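Stage III sporulation protein AF (Bacillus subtilis, PDB 6DCS) is a membrane-anchored component of a sporulation-essential channel, represented here by its soluble domain with a ring-building motif. Local coordinates at residues Lys96-Gln99 against Thr100-Asp104. Sequence-based numbering, arbitrary orientation.
Sequences KQIQ and TQLAD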
loop_
_atom_site.group_PDB
_atom_site.type_symbol
_atom_site.label_atom_id
_atom_site.label_comp_id
_atom_site.label_asym_id
_atom_site.label_seq_id
_atom_site.Cartn_x
_atom_site.Cartn_y
_atom_site.Cartn_z
ATOM N N LYS A 96 -8.863 -4.827 2.847
ATOM C CA LYS A 96 -8.287 -5.699 3.853
ATOM C C LYS A 96 -7.641 -6.937 3.219
ATOM O O LYS A 96 -6.764 -7.560 3.824
ATOM C CB LYS A 96 -9.370 -6.093 4.854
ATOM C CG LYS A 96 -8.852 -6.516 6.206
ATOM C CD LYS A 96 -9.935 -6.308 7.272
ATOM C CE LYS A 96 -9.691 -5.056 8.158
ATOM N NZ LYS A 96 -11.017 -4.486 8.548
ATOM N N GLN A 97 -8.034 -7.319 2.010
ATOM C CA GLN A 97 -7.414 -8.520 1.456
ATOM C C GLN A 97 -6.039 -8.249 0.869
ATOM O O GLN A 97 -5.129 -9.059 1.075
ATOM C CB GLN A 97 -8.302 -9.172 0.398
ATOM C CG GLN A 97 -7.756 -10.533 -0.107
ATOM C CD GLN A 97 -7.827 -10.702 -1.635
ATOM O OE1 GLN A 97 -7.902 -9.721 -2.393
ATOM N NE2 GLN A 97 -7.872 -11.961 -2.084
ATOM N N ILE A 98 -5.865 -7.148 0.133
ATOM C CA ILE A 98 -4.516 -6.699 -0.232
ATOM C C ILE A 98 -3.624 -6.551 1.006
ATOM O O ILE A 98 -2.448 -6.916 0.975
ATOM C CB ILE A 98 -4.579 -5.382 -1.014
ATOM C CG1 ILE A 98 -5.438 -5.568 -2.248
ATOM C CG2 ILE A 98 -3.185 -4.959 -1.417
ATOM C CD1 ILE A 98 -6.136 -4.278 -2.646
ATOM N N GLN A 99 -4.158 -6.020 2.106
ATOM C CA GLN A 99 -3.388 -5.980 3.348
ATOM C C GLN A 99 -2.829 -7.336 3.783
ATOM O O GLN A 99 -1.620 -7.494 3.999
ATOM C CB GLN A 99 -4.233 -5.435 4.499
ATOM C CG GLN A 99 -3.373 -5.091 5.708
ATOM C CD GLN A 99 -4.156 -4.759 6.963
ATOM O OE1 GLN A 99 -4.959 -5.581 7.438
ATOM N NE2 GLN A 99 -3.910 -3.574 7.526
ATOM N N THR A 100 -3.719 -8.312 3.968
ATOM C CA THR A 100 -3.308 -9.656 4.347
ATOM C C THR A 100 -2.379 -10.286 3.300
ATOM O O THR A 100 -1.369 -10.912 3.639
ATOM C CB THR A 100 -4.568 -10.479 4.537
ATOM O OG1 THR A 100 -5.396 -10.205 3.411
ATOM C CG2 THR A 100 -5.326 -10.055 5.764
ATOM N N GLN A 101 -2.704 -10.131 2.020
ATOM C CA GLN A 101 -1.842 -10.671 0.981
ATOM C C GLN A 101 -0.417 -10.172 1.155
ATOM O O GLN A 101 0.538 -10.959 1.126
ATOM C CB GLN A 101 -2.375 -10.292 -0.400
ATOM C CG GLN A 101 -2.898 -11.444 -1.245
ATOM C CD GLN A 101 -3.139 -11.047 -2.711
ATOM O OE1 GLN A 101 -4.206 -10.519 -3.067
ATOM N NE2 GLN A 101 -2.150 -11.319 -3.569
ATOM N N LEU A 102 -0.244 -8.862 1.357
ATOM C CA LEU A 102 1.108 -8.340 1.490
ATOM C C LEU A 102 1.723 -8.749 2.825
ATOM O O LEU A 102 2.913 -9.080 2.900
ATOM C CB LEU A 102 1.094 -6.831 1.322
ATOM C CG LEU A 102 0.536 -6.262 0.027
ATOM C CD1 LEU A 102 0.106 -4.791 0.265
ATOM C CD2 LEU A 102 1.566 -6.353 -1.054
ATOM N N ALA A 103 0.914 -8.755 3.885
ATOM C CA ALA A 103 1.352 -9.318 5.157
ATOM C C ALA A 103 1.998 -10.690 4.963
ATOM O O ALA A 103 3.142 -10.921 5.373
ATOM C CB ALA A 103 0.161 -9.423 6.104
ATOM N N ASP A 104 1.267 -11.620 4.351
ATOM C CA ASP A 104 1.817 -12.936 4.067
ATOM C C ASP A 104 3.077 -12.834 3.208
ATOM O O ASP A 104 4.127 -13.378 3.558
ATOM C CB ASP A 104 0.744 -13.797 3.382
ATOM C CG ASP A 104 -0.363 -14.243 4.345
ATOM O OD1 ASP A 104 -0.151 -14.152 5.584
ATOM O OD2 ASP A 104 -1.459 -14.652 3.873
#
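Four consecutive i to i+4 hydrogen bonds carry the backbone from Lys-96 to Ala-103 through one turn after another of helix 81-106, from Thr-100 N to Lys-96 O (3.1 Å) through to Ala-103 N and Gln-99 O (2.8 Å). This helix packs on the sheet of strands 37-45, 55-63 and 113-116, an arrangement consistent with the ring-building motif, and one flank of the turn looks onto that sheet. There Ile-98 and Leu-102, one helical turn apart, lie side by side and point the same way, with CG2 of Ile-98 3.7 Å from CD1 of Leu-102. In Leu-102, CG stands beside the backbone N, anti to the carbonyl carbon (chi1 -58°), which together with chi2 (158°) brings CD1 to the Ile-98 side. Both side chains reach strand 55-63, Ile-98 touching Met-62 and Leu-102 touching Val-60, and together they make an apolar patch facing that strand. An alanine in place of Leu-102 would probably leave CG2 of Ile-98 without its neighbour and open a gap against Val-60. Gln-99 is buried too; with CG anti to the backbone N (chi1 -167°), the extended chain carries the amide away from the helix axis, and NE2 is satisfied by a hydrogen bond to Ile-113 O at the start of strand 113-116, tying helix to sheet. Gln-97 and Thr-100 are exposed, while Gln-101 sits at the border, partly covered by Phe-31, its CB 3.4 Å from Gln-97 O. Thr-100 turns its hydroxyl back onto the preceding turn, between two backbone carbonyls: OG1 lies within hydrogen-bonding distance of both Lys-96 O and Gln-97 O, one proton facing two possible acceptors, and the model does not settle which takes it.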